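Local structure of DNA polymerase III, beta subunit (1VPK) at residues S37-L42 with T59-G64; P128-A133 with E242-V247. The protein probably forms, as a head-to-tail dimer, a ring-shaped sliding clamp around DNA that tethers polymerases and other proteins and gives them processivity. All blocks are in the same frame, centred on the assembly; numbering follows the deposited sequence.

Interaction 1: residues S37-L42 with T59-G64; sequences SVKPIL and TDLETG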
loop_
_atom_site.group_PDB
_atom_site.type_symbol
_atom_site.label_atom_id
_atom_site.label_comp_id
_atom_site.label_asym_id
_atom_site.label_seq_id
_atom_site.Cartn_x
_atom_site.Cartn_y
_atom_site.Cartn_z
ATOM N N SER A 37 -22.896 -7.206 8.682
ATOM C CA SER A 37 -24.172 -6.773 9.237
ATOM C C SER A 37 -25.260 -6.948 8.195
ATOM O O SER A 37 -25.009 -6.817 6.989
ATOM C CB SER A 37 -24.117 -5.304 9.683
ATOM O OG SER A 37 -25.416 -4.793 9.977
ATOM N N VAL A 38 -26.474 -7.191 8.688
ATOM C CA VAL A 38 -27.608 -7.574 7.853
ATOM C C VAL A 38 -27.312 -8.981 7.313
ATOM O O VAL A 38 -26.663 -9.157 6.286
ATOM C CB VAL A 38 -27.902 -6.553 6.709
ATOM N N LYS A 39 -27.763 -9.973 8.085
ATOM C CA LYS A 39 -27.536 -11.372 7.773
ATOM C C LYS A 39 -26.021 -11.652 7.690
ATOM O O LYS A 39 -25.400 -11.591 6.607
ATOM C CB LYS A 39 -28.350 -11.760 6.517
ATOM C CG LYS A 39 -29.872 -11.896 6.814
ATOM C CD LYS A 39 -30.757 -12.076 5.540
ATOM C CE LYS A 39 -31.531 -10.791 5.145
ATOM N NZ LYS A 39 -32.962 -11.049 4.771
ATOM N N PRO A 40 -25.396 -11.889 8.861
ATOM C CA PRO A 40 -24.084 -12.514 8.969
ATOM C C PRO A 40 -23.996 -13.806 8.130
ATOM O O PRO A 40 -22.958 -14.138 7.600
ATOM C CB PRO A 40 -24.002 -12.829 10.469
ATOM C CG PRO A 40 -24.754 -11.797 11.092
ATOM C CD PRO A 40 -25.917 -11.523 10.186
ATOM N N ILE A 41 -25.102 -14.518 8.035
ATOM C CA ILE A 41 -25.257 -15.643 7.149
ATOM C C ILE A 41 -24.912 -15.331 5.688
ATOM O O ILE A 41 -24.257 -16.133 5.008
ATOM C CB ILE A 41 -26.714 -16.172 7.225
ATOM C CG1 ILE A 41 -26.901 -17.306 6.224
ATOM C CG2 ILE A 41 -27.726 -15.096 6.923
ATOM C CD1 ILE A 41 -27.812 -18.348 6.739
ATOM N N LEU A 42 -25.330 -14.146 5.218
ATOM C CA LEU A 42 -25.004 -13.700 3.874
ATOM C C LEU A 42 -23.579 -13.159 3.703
ATOM O O LEU A 42 -23.159 -12.899 2.566
ATOM C CB LEU A 42 -26.013 -12.695 3.375
ATOM C CG LEU A 42 -27.473 -13.197 3.367
ATOM C CD1 LEU A 42 -28.371 -12.245 2.591
ATOM C CD2 LEU A 42 -27.589 -14.552 2.740
ATOM N N THR A 59 -24.442 -14.555 -1.907
ATOM C CA THR A 59 -25.364 -13.517 -2.303
ATOM C C THR A 59 -25.448 -12.453 -1.224
ATOM O O THR A 59 -25.274 -12.737 -0.035
ATOM C CB THR A 59 -26.762 -14.092 -2.569
ATOM O OG1 THR A 59 -27.589 -13.079 -3.161
ATOM C CG2 THR A 59 -27.466 -14.573 -1.261
ATOM N N ASP A 60 -25.793 -11.261 -1.657
ATOM C CA ASP A 60 -26.284 -10.201 -0.789
ATOM C C ASP A 60 -27.720 -9.828 -1.089
ATOM O O ASP A 60 -28.164 -8.777 -0.710
ATOM C CB ASP A 60 -25.408 -8.969 -0.950
ATOM C CG ASP A 60 -25.452 -8.381 -2.344
ATOM O OD1 ASP A 60 -26.317 -8.756 -3.164
ATOM O OD2 ASP A 60 -24.594 -7.517 -2.626
ATOM N N LEU A 61 -28.453 -10.692 -1.759
ATOM C CA LEU A 61 -29.846 -10.454 -2.151
ATOM C C LEU A 61 -30.048 -9.532 -3.363
ATOM O O LEU A 61 -31.162 -9.448 -3.912
ATOM C CB LEU A 61 -30.719 -9.967 -0.970
ATOM C CG LEU A 61 -30.726 -10.808 0.335
ATOM C CD1 LEU A 61 -31.795 -10.306 1.220
ATOM C CD2 LEU A 61 -30.953 -12.270 0.039
ATOM N N GLU A 62 -29.000 -8.843 -3.801
ATOM C CA GLU A 62 -29.066 -8.092 -5.069
ATOM C C GLU A 62 -28.239 -8.812 -6.142
ATOM O O GLU A 62 -28.696 -8.907 -7.277
ATOM C CB GLU A 62 -28.571 -6.649 -4.880
ATOM C CG GLU A 62 -28.232 -5.936 -6.214
ATOM C CD GLU A 62 -27.741 -4.507 -6.008
ATOM O OE1 GLU A 62 -26.580 -4.349 -5.517
ATOM O OE2 GLU A 62 -28.536 -3.580 -6.349
ATOM N N THR A 63 -27.043 -9.305 -5.779
ATOM C CA THR A 63 -26.216 -10.158 -6.647
ATOM C C THR A 63 -26.150 -11.584 -6.029
ATOM O O THR A 63 -26.001 -11.722 -4.811
ATOM C CB THR A 63 -24.760 -9.579 -6.782
ATOM O OG1 THR A 63 -24.770 -8.200 -7.164
ATOM C CG2 THR A 63 -23.893 -10.419 -7.792
ATOM N N GLY A 64 -26.281 -12.618 -6.843
ATOM C CA GLY A 64 -26.129 -14.010 -6.430
ATOM C C GLY A 64 -25.222 -14.742 -7.387
ATOM O O GLY A 64 -25.261 -14.511 -8.633
HETATM O O HOH W 1 -23.510 -15.018 0.734
#

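Interaction 2: residues P128-A133 with E242-V247; sequences PEITPA and ETVMRV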
loop_
_atom_site.group_PDB
_atom_site.type_symbol
_atom_site.label_atom_id
_atom_site.label_comp_id
_atom_site.label_asym_id
_atom_site.label_seq_id
_atom_site.Cartn_x
_atom_site.Cartn_y
_atom_site.Cartn_z
ATOM N N PRO A 128 -30.838 -18.336 0.638
ATOM C CA PRO A 128 -31.792 -18.543 -0.450
ATOM C C PRO A 128 -31.258 -19.285 -1.694
ATOM O O PRO A 128 -30.058 -19.320 -1.952
ATOM C CB PRO A 128 -32.129 -17.128 -0.827
ATOM C CG PRO A 128 -30.843 -16.395 -0.610
ATOM C CD PRO A 128 -30.342 -16.945 0.673
ATOM N N GLU A 129 -32.171 -19.867 -2.465
ATOM C CA GLU A 129 -31.834 -20.426 -3.787
ATOM C C GLU A 129 -31.469 -19.298 -4.749
ATOM O O GLU A 129 -32.162 -18.283 -4.809
ATOM C CB GLU A 129 -33.025 -21.218 -4.375
ATOM C CG GLU A 129 -33.223 -22.598 -3.761
ATOM C CD GLU A 129 -32.042 -23.542 -4.043
ATOM O OE1 GLU A 129 -31.234 -23.240 -4.958
ATOM O OE2 GLU A 129 -31.925 -24.581 -3.353
ATOM N N ILE A 130 -30.376 -19.470 -5.495
ATOM C CA ILE A 130 -29.961 -18.478 -6.480
ATOM C C ILE A 130 -30.401 -18.990 -7.855
ATOM O O ILE A 130 -29.971 -20.061 -8.302
ATOM C CB ILE A 130 -28.471 -18.250 -6.422
ATOM C CG1 ILE A 130 -28.101 -17.703 -5.021
ATOM C CG2 ILE A 130 -28.025 -17.312 -7.577
ATOM C CD1 ILE A 130 -26.651 -17.588 -4.848
ATOM N N THR A 131 -31.280 -18.250 -8.508
ATOM C CA THR A 131 -31.780 -18.684 -9.815
ATOM C C THR A 131 -31.550 -17.642 -10.911
ATOM O O THR A 131 -31.515 -16.431 -10.645
ATOM C CB THR A 131 -33.265 -19.052 -9.797
ATOM O OG1 THR A 131 -34.052 -17.865 -9.671
ATOM C CG2 THR A 131 -33.591 -20.030 -8.650
ATOM N N PRO A 132 -31.364 -18.135 -12.153
ATOM C CA PRO A 132 -30.985 -17.243 -13.235
ATOM C C PRO A 132 -32.144 -16.393 -13.729
ATOM O O PRO A 132 -33.299 -16.632 -13.395
ATOM C CB PRO A 132 -30.502 -18.210 -14.340
ATOM C CG PRO A 132 -30.453 -19.569 -13.731
ATOM C CD PRO A 132 -31.426 -19.543 -12.612
ATOM N N ALA A 133 -31.801 -15.412 -14.555
ATOM C CA ALA A 133 -32.794 -14.599 -15.229
ATOM C C ALA A 133 -33.631 -15.508 -16.135
ATOM O O ALA A 133 -33.196 -16.574 -16.551
ATOM C CB ALA A 133 -32.136 -13.553 -16.011
ATOM N N GLU A 242 -22.772 -19.191 -12.611
ATOM C CA GLU A 242 -23.944 -18.351 -12.883
ATOM C C GLU A 242 -23.972 -17.193 -11.922
ATOM O O GLU A 242 -24.020 -17.374 -10.690
ATOM C CB GLU A 242 -25.229 -19.135 -12.731
ATOM C CG GLU A 242 -25.413 -20.191 -13.804
ATOM C CD GLU A 242 -25.852 -19.612 -15.162
ATOM O OE1 GLU A 242 -26.563 -18.562 -15.207
ATOM O OE2 GLU A 242 -25.491 -20.240 -16.186
ATOM N N THR A 243 -23.952 -15.987 -12.489
ATOM C CA THR A 243 -24.101 -14.775 -11.717
ATOM C C THR A 243 -25.389 -14.094 -12.151
ATOM O O THR A 243 -25.589 -13.898 -13.332
ATOM C CB THR A 243 -22.886 -13.847 -11.926
ATOM O OG1 THR A 243 -21.698 -14.521 -11.474
ATOM C CG2 THR A 243 -23.030 -12.558 -11.160
ATOM N N VAL A 244 -26.229 -13.709 -11.185
ATOM C CA VAL A 244 -27.498 -13.067 -11.462
ATOM C C VAL A 244 -27.588 -11.830 -10.615
ATOM O O VAL A 244 -27.234 -11.832 -9.426
ATOM C CB VAL A 244 -28.736 -13.994 -11.265
ATOM C CG1 VAL A 244 -28.925 -14.377 -9.770
ATOM C CG2 VAL A 244 -29.984 -13.323 -11.783
ATOM N N MET A 245 -28.001 -10.743 -11.237
ATOM C CA MET A 245 -28.031 -9.448 -10.563
ATOM C C MET A 245 -29.360 -8.792 -10.790
ATOM O O MET A 245 -29.803 -8.707 -11.937
ATOM C CB MET A 245 -26.946 -8.562 -11.137
ATOM C CG MET A 245 -25.586 -9.018 -10.828
ATOM S SD MET A 245 -24.328 -8.603 -12.040
ATOM C CE MET A 245 -24.887 -9.531 -13.498
ATOM N N ARG A 246 -30.000 -8.299 -9.731
ATOM C CA ARG A 246 -31.220 -7.491 -9.910
ATOM C C ARG A 246 -30.846 -6.127 -10.397
ATOM O O ARG A 246 -29.956 -5.482 -9.867
ATOM C CB ARG A 246 -32.051 -7.348 -8.636
ATOM C CG ARG A 246 -32.621 -8.713 -8.123
ATOM C CD ARG A 246 -33.237 -8.599 -6.712
ATOM N NE ARG A 246 -34.250 -7.531 -6.608
ATOM C CZ ARG A 246 -35.541 -7.672 -6.925
ATOM N NH1 ARG A 246 -36.007 -8.830 -7.395
ATOM N NH2 ARG A 246 -36.378 -6.651 -6.776
ATOM N N VAL A 247 -31.590 -5.675 -11.394
ATOM C CA VAL A 247 -31.358 -4.411 -12.072
ATOM C C VAL A 247 -31.660 -3.228 -11.138
ATOM O O VAL A 247 -32.484 -3.368 -10.267
ATOM C CB VAL A 247 -32.238 -4.487 -13.358
ATOM C CG1 VAL A 247 -33.115 -3.312 -13.580
ATOM C CG2 VAL A 247 -31.373 -4.930 -14.491
#

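Interaction 1: residues S37-L42 with T59-G64
The flat group Leu42 meets is the Thr59 carbonyl, with Leu42 CB 3.5 Å from Thr59 O. Turned away from Leu42, the Asp60 carboxylate braces the turn: OD1 accepts from Glu62 N (anti side) and Thr63 N (syn side, nearly straight at 171°), both somewhat out of plane, Glu62 N more so. This Asx turn, with an ST turn from Leu61 N to Thr59 OG1, probably helps to fix the turn that carries Leu61. Leu42 chi1 of -57° sets CG beside the backbone N, on the side facing the turn; Leu42 CD1 lies 3.6 Å from both CG and CD2 of Leu61, the side chains crossing at about a right angle. Leu42 CD2 runs alongside Thr59 CG2 at 4.0 Å, and Lys39 NZ comes to 3.8 Å from Leu61 CD1. A water between the backbones accepts a hydrogen bond from Thr59 N (2.8 Å) and is placed to donate to Leu42 O (2.8 Å), though other acceptors compete for its protons. Segment 37-42 lies between helix 19-29 and strand 44-50, while the turn joins strands 53-59 and 63-68; Asp60 forms a salt bridge with Lys208 of helix 207-218, and Thr63 packs on strand 241-246.

Interaction 2: residues P128-A133 with E242-V247
Val244 turns its isopropyl group toward the extended chain at Ile130 to Ala133, and the contact is built around that one side chain. With chi1 at 67°, Val244 CG1 falls between its own backbone N and carbonyl carbon, while CG2 is anti to the N; both methyls straddle Thr131 O, CG1 also meeting Ile130 and CG2 also meeting Ala133 N. CG1 reaches Ile130 CG2 at 3.8 Å, the two side chains sliding past each other in opposite directions. Ile130 can offer this methyl because its CG1 branch is anti to the carbonyl carbon (chi1 -62°), which puts CG2 anti to the backbone N. The Thr131 carbonyl oxygen nestles against the valine, 3.4 Å from Val244 CG1 and 3.6 Å from Val244 CG2. Val244 CG2 also comes to 3.9 Å from Ala133 N. Two residues earlier on the same strand, and so on the same face, Glu242 OE1 only grazes Pro132 CB at 4.0 Å; its hydrogen bond is to Ser237. Thr131 directs its CB away from the strand, and its hydroxyl pairs with Arg233.

The Val244 methyls meet a methyl of Ile130, a carbonyl oxygen and backbone atoms of Pro132 and Ala133, by van der Waals contact without hydrogen bonds between the segments. Polar fixing comes from next door: Ser235 and Arg233 on strand 233-237 bond to Ala133 N and Thr131 OG1. The chemistry therefore implies a fit by shape, with the neighbouring strand supplying the directional bonds that hold the loop over Val244.

How the interactions relate
From the N terminus, the chain first closes a short loop: interaction 1 brings 37-42 against 59-64 across strands 44-50 and 53-59. It then runs through the rest of the N-terminal region to 128-133, where interaction 2 opens a far longer loop of 108 residues that closes at 242-247. The two lie in series, neither nested nor crossed. They nonetheless meet in space, because strands 63-68 and 241-246 are antiparallel neighbours, with probable hydrogen bonds from Arg246 N to Glu62 O and from Val244 N to Gly64 O. This seam fuses N-terminal and central domain strands into one continuous sheet, illustrating how a sliding clamp builds its ring from similar domains joined edge to edge.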